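Local coordinates for ABC transporter substrate-binding protein (Staphylococcus aureus subsp. aureus NCTC 8325, PDB 3UN6) that probably binds a substrate for an ABC-type import system and is seen with zinc bound, although its physiological ligand is not established, at residues A[40-45]-A[76-81]; A[70-75]-A[85-90]; A[80-83]-A[89-92]; A[95-100]-A[105-110]. All blocks are in the same frame, centred on the assembly; numbering follows the deposited sequence.

Interaction 1: A[40-45]-A[76-81]; sequences GYLPIT and PDLMDA
Leu-78 reaches from helix 75-83 onto the end of strand 36-41, where it meets Gly-40, Tyr-41 and Leu-42. Its CB points toward the strand and rests against the ring of Phe-72. Because CG is anti to the backbone N (chi1 177°), the branched end is carried away from the helix backbone and over the strand. CG itself serves as the fork, and the two methyls divide the work. CD1 makes all the closest approaches to segment 40-45. It lies 3.8 Å from Gly-40 C and 3.6 Å from Tyr-41 N, an apolar carbon set on the peptide group between these residues. The same CD1 also touches Leu-42 CD1 at 3.6 Å. CD2 goes the other way, toward Ala-90 and Thr-92 on strand 89-93.

This is the crossover helix of a beta-alpha-beta unit. Strand 66-71 and strand 89-93 flank strand 36-41, all three parallel, and helix 75-83 passes over the middle one. The strand order 2-1-3-5-4 matches the type 2 periplasmic binding protein domain, in agreement with the family.

Gly-40 has only backbone to offer at this point, and its CA comes within 6.5 Å of Leu-78 CA. Leu-42 answers from beyond the strand end: its chi1 of -91° sets CG beside the backbone N, and CD1 crosses obliquely to the Leu-78 methyl. On another flank Leu-42 is touched by Trp-75, and its side chain comes to about 5 Å, between nearest atoms, from a bound zinc ion.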
loop_
_atom_site.group_PDB
_atom_site.type_symbol
_atom_site.label_atom_id
_atom_site.label_comp_id
_atom_site.label_asym_id
_atom_site.label_seq_id
_atom_site.Cartn_x
_atom_site.Cartn_y
_atom_site.Cartn_z
ATOM N N GLY A 40 2.049 -9.276 8.559
ATOM C CA GLY A 40 0.840 -9.340 7.747
ATOM C C GLY A 40 0.858 -8.535 6.458
ATOM O O GLY A 40 1.481 -7.470 6.381
ATOM N N TYR A 41 0.130 -9.025 5.455
ATOM C CA TYR A 41 0.053 -8.340 4.180
ATOM C C TYR A 41 -1.142 -8.743 3.340
ATOM O O TYR A 41 -1.770 -9.791 3.566
ATOM C CB TYR A 41 1.300 -8.693 3.335
ATOM C CG TYR A 41 1.275 -10.099 2.787
ATOM C CD1 TYR A 41 1.598 -11.191 3.591
ATOM C CD2 TYR A 41 0.909 -10.348 1.470
ATOM C CE1 TYR A 41 1.560 -12.480 3.101
ATOM C CE2 TYR A 41 0.859 -11.644 0.969
ATOM C CZ TYR A 41 1.195 -12.703 1.793
ATOM O OH TYR A 41 1.150 -13.979 1.305
ATOM N N LEU A 42 -1.416 -7.888 2.358
ATOM C CA LEU A 42 -2.342 -8.163 1.270
ATOM C C LEU A 42 -1.477 -8.414 0.022
ATOM O O LEU A 42 -0.373 -7.799 -0.098
ATOM C CB LEU A 42 -3.319 -7.012 1.040
ATOM C CG LEU A 42 -4.660 -7.032 1.789
ATOM C CD1 LEU A 42 -4.508 -6.778 3.321
ATOM C CD2 LEU A 42 -5.600 -5.980 1.140
ATOM N N PRO A 43 -1.953 -9.285 -0.920
ATOM C CA PRO A 43 -1.201 -9.653 -2.143
ATOM C C PRO A 43 -1.254 -8.575 -3.248
ATOM O O PRO A 43 -1.814 -8.774 -4.311
ATOM C CB PRO A 43 -1.885 -10.948 -2.594
ATOM C CG PRO A 43 -3.325 -10.757 -2.185
ATOM C CD PRO A 43 -3.291 -9.923 -0.905
ATOM N N ILE A 44 -0.633 -7.442 -2.955
ATOM C CA ILE A 44 -0.571 -6.307 -3.841
ATOM C C ILE A 44 0.910 -5.970 -3.990
ATOM O O ILE A 44 1.720 -6.395 -3.167
ATOM C CB ILE A 44 -1.298 -5.130 -3.247
ATOM C CG1 ILE A 44 -0.758 -4.837 -1.830
ATOM C CG2 ILE A 44 -2.815 -5.413 -3.216
ATOM C CD1 ILE A 44 -1.413 -3.646 -1.134
ATOM N N THR A 45 1.268 -5.222 -5.027
ATOM C CA THR A 45 2.687 -4.867 -5.247
ATOM C C THR A 45 3.274 -4.063 -4.092
ATOM O O THR A 45 4.496 -4.046 -3.898
ATOM C CB THR A 45 2.911 -4.046 -6.526
ATOM O OG1 THR A 45 2.306 -2.753 -6.391
ATOM C CG2 THR A 45 2.364 -4.777 -7.758
ATOM N N PRO A 76 -9.456 -4.317 7.167
ATOM C CA PRO A 76 -9.882 -4.442 8.569
ATOM C C PRO A 76 -9.380 -5.723 9.267
ATOM O O PRO A 76 -8.911 -5.647 10.397
ATOM C CB PRO A 76 -11.418 -4.412 8.469
ATOM C CG PRO A 76 -11.668 -3.552 7.260
ATOM C CD PRO A 76 -10.575 -3.959 6.282
ATOM N N ASP A 77 -9.444 -6.883 8.606
ATOM C CA ASP A 77 -8.912 -8.122 9.209
ATOM C C ASP A 77 -7.428 -8.000 9.546
ATOM O O ASP A 77 -6.963 -8.465 10.594
ATOM C CB ASP A 77 -9.070 -9.298 8.271
ATOM C CG ASP A 77 -10.486 -9.779 8.167
ATOM O OD1 ASP A 77 -11.338 -9.284 8.935
ATOM O OD2 ASP A 77 -10.741 -10.662 7.312
ATOM N N LEU A 78 -6.680 -7.405 8.637
ATOM C CA LEU A 78 -5.248 -7.222 8.848
ATOM C C LEU A 78 -4.977 -6.308 10.084
ATOM O O LEU A 78 -4.156 -6.651 10.953
ATOM C CB LEU A 78 -4.583 -6.711 7.573
ATOM C CG LEU A 78 -3.088 -6.386 7.642
ATOM C CD1 LEU A 78 -2.409 -6.556 6.242
ATOM C CD2 LEU A 78 -2.831 -5.000 8.196
HETATM N N MSE A 79 -5.666 -5.179 10.173
HETATM C CA MSE A 79 -5.497 -4.256 11.319
HETATM C C MSE A 79 -5.911 -4.895 12.667
HETATM O O MSE A 79 -5.269 -4.657 13.684
HETATM C CB MSE A 79 -6.273 -2.948 11.086
HETATM C CG MSE A 79 -5.712 -2.081 9.969
HETATM SE SE MSE A 79 -3.771 -1.701 10.188
HETATM C CE MSE A 79 -3.839 -0.906 12.001
ATOM N N ASP A 80 -6.972 -5.696 12.673
ATOM C CA ASP A 80 -7.380 -6.415 13.906
ATOM C C ASP A 80 -6.286 -7.378 14.392
ATOM O O ASP A 80 -6.014 -7.466 15.598
ATOM C CB ASP A 80 -8.649 -7.195 13.670
ATOM C CG ASP A 80 -9.820 -6.304 13.347
ATOM O OD1 ASP A 80 -9.754 -5.110 13.701
ATOM O OD2 ASP A 80 -10.802 -6.795 12.741
ATOM N N ALA A 81 -5.664 -8.106 13.461
ATOM C CA ALA A 81 -4.565 -9.022 13.821
ATOM C C ALA A 81 -3.375 -8.209 14.342
ATOM O O ALA A 81 -2.708 -8.612 15.302
ATOM C CB ALA A 81 -4.153 -9.911 12.617
#

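Interaction 2: A[70-75]-A[85-90]. With PO4 (phosphate ion), chain D.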
loop_
_atom_site.group_PDB
_atom_site.type_symbol
_atom_site.label_atom_id
_atom_site.label_comp_id
_atom_site.label_asym_id
_atom_site.label_seq_id
_atom_site.Cartn_x
_atom_site.Cartn_y
_atom_site.Cartn_z
ATOM N N VAL A 70 1.901 -13.609 6.853
ATOM C CA VAL A 70 0.500 -13.969 7.085
ATOM C C VAL A 70 -0.405 -13.138 6.150
ATOM O O VAL A 70 -0.458 -11.894 6.255
ATOM C CB VAL A 70 0.148 -13.715 8.574
ATOM C CG1 VAL A 70 -1.283 -14.155 8.902
ATOM C CG2 VAL A 70 1.157 -14.427 9.486
ATOM N N LYS A 71 -1.123 -13.823 5.256
ATOM C CA LYS A 71 -1.963 -13.171 4.240
ATOM C C LYS A 71 -3.395 -12.853 4.653
ATOM O O LYS A 71 -4.076 -13.681 5.255
ATOM C CB LYS A 71 -2.030 -14.037 2.977
ATOM C CG LYS A 71 -2.743 -13.355 1.829
ATOM C CD LYS A 71 -2.772 -14.192 0.553
ATOM C CE LYS A 71 -3.776 -15.316 0.660
ATOM N NZ LYS A 71 -3.896 -16.007 -0.646
ATOM N N PHE A 72 -3.860 -11.675 4.248
ATOM C CA PHE A 72 -5.214 -11.192 4.527
ATOM C C PHE A 72 -5.844 -10.774 3.207
ATOM O O PHE A 72 -5.134 -10.456 2.270
ATOM C CB PHE A 72 -5.155 -10.013 5.501
ATOM C CG PHE A 72 -4.705 -10.405 6.877
ATOM C CD1 PHE A 72 -3.367 -10.341 7.232
ATOM C CD2 PHE A 72 -5.618 -10.891 7.793
ATOM C CE1 PHE A 72 -2.930 -10.731 8.487
ATOM C CE2 PHE A 72 -5.207 -11.291 9.062
ATOM C CZ PHE A 72 -3.836 -11.212 9.410
ATOM N N ASN A 73 -7.176 -10.812 3.124
ATOM C CA ASN A 73 -7.902 -10.436 1.898
ATOM C C ASN A 73 -8.470 -9.016 1.965
ATOM O O ASN A 73 -8.940 -8.499 0.972
ATOM C CB ASN A 73 -9.095 -11.375 1.658
ATOM C CG ASN A 73 -8.709 -12.841 1.630
ATOM O OD1 ASN A 73 -9.430 -13.696 2.180
ATOM N ND2 ASN A 73 -7.576 -13.151 0.998
ATOM N N ASN A 74 -8.464 -8.416 3.146
ATOM C CA ASN A 74 -9.003 -7.066 3.349
ATOM C C ASN A 74 -8.273 -6.360 4.478
ATOM O O ASN A 74 -7.670 -7.007 5.341
ATOM C CB ASN A 74 -10.485 -7.126 3.691
ATOM C CG ASN A 74 -10.762 -7.942 4.949
ATOM O OD1 ASN A 74 -10.823 -7.407 6.060
ATOM N ND2 ASN A 74 -10.861 -9.246 4.784
ATOM N N TRP A 75 -8.363 -5.035 4.483
ATOM C CA TRP A 75 -7.660 -4.221 5.472
ATOM C C TRP A 75 -8.140 -4.311 6.927
ATOM O O TRP A 75 -7.306 -4.390 7.835
ATOM C CB TRP A 75 -7.586 -2.777 5.013
ATOM C CG TRP A 75 -6.773 -2.627 3.775
ATOM C CD1 TRP A 75 -7.229 -2.325 2.535
ATOM C CD2 TRP A 75 -5.363 -2.798 3.654
ATOM N NE1 TRP A 75 -6.194 -2.279 1.642
ATOM C CE2 TRP A 75 -5.030 -2.560 2.310
ATOM C CE3 TRP A 75 -4.343 -3.109 4.559
ATOM C CZ2 TRP A 75 -3.727 -2.624 1.844
ATOM C CZ3 TRP A 75 -3.056 -3.186 4.100
ATOM C CH2 TRP A 75 -2.749 -2.945 2.747
ATOM N N GLY A 85 -2.111 -8.225 18.359
ATOM C CA GLY A 85 -0.801 -8.886 18.528
ATOM C C GLY A 85 -0.658 -10.288 17.920
ATOM O O GLY A 85 0.313 -10.990 18.201
ATOM N N ARG A 86 -1.593 -10.700 17.077
ATOM C CA ARG A 86 -1.473 -12.004 16.434
ATOM C C ARG A 86 -0.408 -11.971 15.314
ATOM O O ARG A 86 0.085 -13.017 14.891
ATOM C CB ARG A 86 -2.827 -12.512 15.972
ATOM C CG ARG A 86 -3.685 -12.892 17.159
ATOM C CD ARG A 86 -5.068 -13.327 16.762
ATOM N NE ARG A 86 -5.942 -13.526 17.925
ATOM C CZ ARG A 86 -5.955 -14.608 18.703
ATOM N NH1 ARG A 86 -5.106 -15.610 18.496
ATOM N NH2 ARG A 86 -6.813 -14.679 19.715
ATOM N N ILE A 87 -0.079 -10.758 14.854
ATOM C CA ILE A 87 1.053 -10.521 13.977
ATOM C C ILE A 87 1.891 -9.439 14.667
ATOM O O ILE A 87 1.389 -8.657 15.473
ATOM C CB ILE A 87 0.697 -10.133 12.515
ATOM C CG1 ILE A 87 -0.129 -8.841 12.458
ATOM C CG2 ILE A 87 -0.041 -11.282 11.820
ATOM C CD1 ILE A 87 -0.606 -8.481 11.052
ATOM N N ASP A 88 3.185 -9.459 14.390
ATOM C CA ASP A 88 4.166 -8.548 14.985
ATOM C C ASP A 88 4.336 -7.232 14.215
ATOM O O ASP A 88 4.926 -6.273 14.715
ATOM C CB ASP A 88 5.512 -9.278 14.998
ATOM C CG ASP A 88 5.478 -10.525 15.839
ATOM O OD1 ASP A 88 5.262 -10.384 17.076
ATOM O OD2 ASP A 88 5.679 -11.641 15.280
ATOM N N GLY A 89 3.882 -7.231 12.973
ATOM C CA GLY A 89 3.977 -6.071 12.106
ATOM C C GLY A 89 3.196 -6.325 10.834
ATOM O O GLY A 89 2.489 -7.345 10.702
ATOM N N ALA A 90 3.325 -5.416 9.879
ATOM C CA ALA A 90 2.554 -5.522 8.660
ATOM C C ALA A 90 2.911 -4.468 7.629
ATOM O O ALA A 90 3.444 -3.417 7.975
ATOM C CB ALA A 90 1.071 -5.357 9.006
HETATM P P PO4 D . -5.217 -19.524 -0.700
HETATM O O1 PO4 D . -5.525 -19.706 -2.168
HETATM O O2 PO4 D . -3.724 -19.477 -0.508
HETATM O O3 PO4 D . -5.808 -18.226 -0.213
HETATM O O4 PO4 D . -5.784 -20.701 0.058
#
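A chi1 of 60° places CG1 of Ile-87 between its backbone N and carbonyl carbon, and the two branches part toward different partners: CG2 to Val-70, CD1 to Phe-72. Phe-72, with CG beside the backbone N (chi1 -68°), swings its ring toward the same isoleucine. CD1 of Ile-87 stands 4.1 Å from Phe-72 CE1 and approaches the ring obliquely, the two side chains running antiparallel alongside each other. CG2 of Ile-87 lies 4.1 Å from Val-70 CB and equally near Val-70 CG2. These distances describe ordinary apolar packing, and no hydrogen bond joins the segments. The ring of Phe-72 is also touched by Ala-81 of helix 75-83.

Lys-71 leads elsewhere. Its chain bends at chi3 (75°) and brings NZ to a phosphate ion, probably from the crystallisation liquor, with NZ to phosphate O3 at 3.0 Å and a weak second bond to O2. Lys-266 NZ also binds this ion.

The helix between the segments has Asn-74 as N-cap and ends at Gly-85 in a Schellman motif. Val-70, Phe-72 and Ile-87 thus join the end of strand 66-71 and the loop after it to the loop that leads from helix 75-83 into strand 89-93, within one beta-alpha-beta crossover.

Interaction 3: A[80-83]-A[89-92]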
loop_
_atom_site.group_PDB
_atom_site.type_symbol
_atom_site.label_atom_id
_atom_site.label_comp_id
_atom_site.label_asym_id
_atom_site.label_seq_id
_atom_site.Cartn_x
_atom_site.Cartn_y
_atom_site.Cartn_z
ATOM N N ASP A 80 -6.972 -5.696 12.673
ATOM C CA ASP A 80 -7.380 -6.415 13.906
ATOM C C ASP A 80 -6.286 -7.378 14.392
ATOM O O ASP A 80 -6.014 -7.466 15.598
ATOM C CB ASP A 80 -8.649 -7.195 13.670
ATOM C CG ASP A 80 -9.820 -6.304 13.347
ATOM O OD1 ASP A 80 -9.754 -5.110 13.701
ATOM O OD2 ASP A 80 -10.802 -6.795 12.741
ATOM N N ALA A 81 -5.664 -8.106 13.461
ATOM C CA ALA A 81 -4.565 -9.022 13.821
ATOM C C ALA A 81 -3.375 -8.209 14.342
ATOM O O ALA A 81 -2.708 -8.612 15.302
ATOM C CB ALA A 81 -4.153 -9.911 12.617
ATOM N N LEU A 82 -3.106 -7.066 13.713
ATOM C CA LEU A 82 -2.010 -6.210 14.145
ATOM C C LEU A 82 -2.261 -5.677 15.564
ATOM O O LEU A 82 -1.385 -5.770 16.432
ATOM C CB LEU A 82 -1.822 -5.025 13.201
ATOM C CG LEU A 82 -0.598 -4.133 13.472
ATOM C CD1 LEU A 82 0.726 -4.894 13.344
ATOM C CD2 LEU A 82 -0.608 -2.908 12.543
ATOM N N ASN A 83 -3.445 -5.131 15.789
ATOM C CA ASN A 83 -3.820 -4.562 17.103
ATOM C C ASN A 83 -3.984 -5.591 18.238
ATOM O O ASN A 83 -3.790 -5.272 19.420
ATOM C CB ASN A 83 -5.115 -3.745 16.965
ATOM C CG ASN A 83 -4.952 -2.531 16.069
ATOM O OD1 ASN A 83 -3.859 -1.962 15.950
ATOM N ND2 ASN A 83 -6.047 -2.121 15.434
ATOM N N GLY A 89 3.882 -7.231 12.973
ATOM C CA GLY A 89 3.977 -6.071 12.106
ATOM C C GLY A 89 3.196 -6.325 10.834
ATOM O O GLY A 89 2.489 -7.345 10.702
ATOM N N ALA A 90 3.325 -5.416 9.879
ATOM C CA ALA A 90 2.554 -5.522 8.660
ATOM C C ALA A 90 2.911 -4.468 7.629
ATOM O O ALA A 90 3.444 -3.417 7.975
ATOM C CB ALA A 90 1.071 -5.357 9.006
ATOM N N SER A 91 2.649 -4.783 6.356
ATOM C CA SER A 91 2.711 -3.776 5.279
ATOM C C SER A 91 1.264 -3.283 5.225
ATOM O O SER A 91 0.353 -4.087 5.041
ATOM C CB SER A 91 3.131 -4.388 3.939
ATOM O OG SER A 91 3.253 -3.382 2.955
ATOM N N THR A 92 1.042 -1.984 5.407
ATOM C CA THR A 92 -0.324 -1.464 5.534
ATOM C C THR A 92 -0.500 -0.038 5.039
ATOM O O THR A 92 0.467 0.711 4.879
ATOM C CB THR A 92 -0.794 -1.567 7.043
ATOM O OG1 THR A 92 -2.205 -1.295 7.169
ATOM C CG2 THR A 92 -0.020 -0.609 7.922
#
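Leu-82 stands on the last turn of helix 75-83 and points at the start of strand 89-93, the return half of the beta-alpha-beta crossover in this type 2 periplasmic binding protein fold. Ala-90 points back toward the helix, but the CA-CB bonds of the two residues stand roughly at right angles, so the side chains meet obliquely and not head-on. The longer side chain does most of the bridging. With CG anti to the backbone N (chi1 -174°), Leu-82 extends away from the helix, and chi2 of 61° turns CD1 onto the strand backbone and CD2 to Ile-107.

The meeting of Leu-82 with Ala-90 is loose, CD1 to CB measuring 4.4 Å. Gly-89 is approached more closely, on its main-chain CA and C. The nearest pair of CA atoms, Leu-82 and Gly-89, is 6.3 Å apart. Helix end and strand are joined by this apolar packing, without a hydrogen bond between the two segments.

Leu-82 also touches Val-224 on strand 221-225, which pairs antiparallel with strand 89-93, and its carbonyl oxygen accepts a bond from Arg-226 NH1. The closest approach between the segments is Leu-82 CD1 to Gly-89 CA, at 3.7 Å; the same methyl lies 3.8 Å from Gly-89 C.

Interaction 4: A[95-100]-A[105-110]; sequences ELAMKS and SNIKAV
Ser-100 O accepts the one hydrogen bond between these segments, from Ser-105 N at 3.1 Å. The N-H...O angle is 154°, fairly straight at the hydrogen, but the donor is tilted 33° from the carbonyl plane. The bond ties the last turns of helix 94-102 to the loop that follows. Ser-105 CB is carried in close beside it, 3.3 Å from Ser-100 O.

The two serine side chains lie together without bonding to each other. Ser-100 OG sits 3.4 Å from Ser-105 CB, whereas the two OG atoms are 3.9 Å apart. Each hydroxyl has another role: Ser-100 OG has a weak bond with Asn-83 OD1, and Ser-105 OG accepts from Ile-107 N at 3.2 Å and 164°. This last bond closes an ST turn, made possible because OG is anti to the nitrogen of its own residue and reaches along the chain.

One turn earlier in the helix an apolar pair takes over: Ile-107 CD1 ends 4.0 Å from Ala-97 CB. The carbonyl oxygen of Ala-97 is a further van der Waals neighbour of this methyl.

Lys-101 NZ bonds to the carbonyl oxygens of both Ser-105 and Ile-107, further fastening the loop to the helix. Around this connection Met-79 of helix 75-83 touches Ser-100, and Phe-312 of helix 309-312 touches both Ala-97 and Ala-109; the chain goes on into strand 108-110, the edge strand of the sheet within this chain, beside strand 221-225.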
loop_
_atom_site.group_PDB
_atom_site.type_symbol
_atom_site.label_atom_id
_atom_site.label_comp_id
_atom_site.label_asym_id
_atom_site.label_seq_id
_atom_site.Cartn_x
_atom_site.Cartn_y
_atom_site.Cartn_z
ATOM N N GLU A 95 -2.423 5.763 6.104
ATOM C CA GLU A 95 -3.454 6.561 6.768
ATOM C C GLU A 95 -4.154 5.734 7.813
ATOM O O GLU A 95 -4.486 6.239 8.866
ATOM C CB GLU A 95 -4.498 7.140 5.780
ATOM C CG GLU A 95 -3.951 8.190 4.748
ATOM C CD GLU A 95 -3.266 7.584 3.511
ATOM O OE1 GLU A 95 -3.161 6.335 3.403
ATOM O OE2 GLU A 95 -2.850 8.365 2.617
ATOM N N LEU A 96 -4.368 4.456 7.498
ATOM C CA LEU A 96 -5.031 3.482 8.387
ATOM C C LEU A 96 -4.195 3.274 9.641
ATOM O O LEU A 96 -4.716 3.254 10.768
ATOM C CB LEU A 96 -5.229 2.158 7.636
ATOM C CG LEU A 96 -5.996 1.038 8.336
ATOM C CD1 LEU A 96 -7.352 1.520 8.883
ATOM C CD2 LEU A 96 -6.159 -0.166 7.370
ATOM N N ALA A 97 -2.895 3.103 9.428
ATOM C CA ALA A 97 -1.920 2.979 10.518
ATOM C C ALA A 97 -1.845 4.293 11.357
ATOM O O ALA A 97 -1.758 4.259 12.571
ATOM C CB ALA A 97 -0.549 2.609 9.940
HETATM N N MSE A 98 -1.895 5.447 10.695
HETATM C CA MSE A 98 -1.889 6.751 11.393
HETATM C C MSE A 98 -3.132 6.922 12.287
HETATM O O MSE A 98 -3.048 7.423 13.397
HETATM C CB MSE A 98 -1.851 7.896 10.372
HETATM C CG MSE A 98 -0.506 8.091 9.693
HETATM SE SE MSE A 98 -0.586 9.128 8.026
HETATM C CE MSE A 98 -1.240 10.792 8.783
ATOM N N LYS A 99 -4.291 6.522 11.776
ATOM C CA LYS A 99 -5.541 6.606 12.520
ATOM C C LYS A 99 -5.472 5.690 13.733
ATOM O O LYS A 99 -5.802 6.097 14.835
ATOM C CB LYS A 99 -6.716 6.204 11.626
ATOM C CG LYS A 99 -8.041 6.078 12.338
ATOM C CD LYS A 99 -8.507 7.390 12.907
ATOM C CE LYS A 99 -9.857 7.211 13.597
ATOM N NZ LYS A 99 -10.319 8.434 14.304
ATOM N N SER A 100 -5.029 4.458 13.519
ATOM C CA SER A 100 -4.869 3.499 14.591
ATOM C C SER A 100 -3.913 4.105 15.631
ATOM O O SER A 100 -4.159 4.047 16.834
ATOM C CB SER A 100 -4.346 2.178 14.039
ATOM O OG SER A 100 -4.337 1.191 15.057
ATOM N N SER A 105 -2.540 3.196 19.292
ATOM C CA SER A 105 -1.782 2.013 18.900
ATOM C C SER A 105 -0.320 2.144 19.257
ATOM O O SER A 105 0.263 3.225 19.187
ATOM C CB SER A 105 -1.894 1.755 17.396
ATOM O OG SER A 105 -1.057 0.676 17.023
ATOM N N ASN A 106 0.284 1.020 19.603
ATOM C CA ASN A 106 1.692 0.997 19.937
ATOM C C ASN A 106 2.635 0.883 18.710
ATOM O O ASN A 106 3.856 0.820 18.876
ATOM C CB ASN A 106 1.944 -0.178 20.886
ATOM C CG ASN A 106 1.775 -1.525 20.209
ATOM O OD1 ASN A 106 2.295 -1.756 19.117
ATOM N ND2 ASN A 106 1.063 -2.432 20.869
ATOM N N ILE A 107 2.093 0.874 17.494
ATOM C CA ILE A 107 2.930 0.686 16.298
ATOM C C ILE A 107 3.777 1.888 15.895
ATOM O O ILE A 107 3.521 3.018 16.311
ATOM C CB ILE A 107 2.095 0.218 15.060
ATOM C CG1 ILE A 107 1.012 1.237 14.686
ATOM C CG2 ILE A 107 1.458 -1.126 15.334
ATOM C CD1 ILE A 107 0.191 0.866 13.446
ATOM N N LYS A 108 4.801 1.606 15.085
ATOM C CA LYS A 108 5.704 2.600 14.512
ATOM C C LYS A 108 5.984 2.197 13.066
ATOM O O LYS A 108 6.172 0.998 12.777
ATOM C CB LYS A 108 7.025 2.627 15.260
ATOM C CG LYS A 108 7.005 3.276 16.665
ATOM C CD LYS A 108 7.078 4.789 16.601
ATOM C CE LYS A 108 7.357 5.392 17.954
ATOM N NZ LYS A 108 7.883 6.804 17.825
ATOM N N ALA A 109 5.968 3.175 12.165
ATOM C CA ALA A 109 6.307 2.965 10.751
ATOM C C ALA A 109 7.821 3.058 10.670
ATOM O O ALA A 109 8.431 3.960 11.281
ATOM C CB ALA A 109 5.697 4.022 9.869
ATOM N N VAL A 110 8.419 2.124 9.954
ATOM C CA VAL A 110 9.883 2.044 9.856
ATOM C C VAL A 110 10.388 2.248 8.453
ATOM O O VAL A 110 11.534 2.688 8.262
ATOM C CB VAL A 110 10.401 0.720 10.465
ATOM C CG1 VAL A 110 9.984 0.651 11.940
ATOM C CG2 VAL A 110 9.900 -0.513 9.688
#

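In the fold
Interactions 1, 2 and 3 describe one beta-alpha-beta crossover from three positions: the middle of the helix, its two connections and its end. Their centres are close, 5 Å between interactions 1 and 2 and 4 Å between 2 and 3. Gly-40 N to Gly-89 O, at 2.9 Å, joins neighbouring strands of the common sheet. Interaction 4 continues the chain to the opposite edge strand; Leu-82 CD2 meets Ile-107 CG2 at 3.9 Å, linking it to interaction 3. Of the four, interaction 1 lies nearest the zinc ligand Cys-221: the Leu-42 side chain is about 7 Å from that of Cys-221, against about 9 Å for Ala-90 and Ala-97 and about 12 Å for Phe-72.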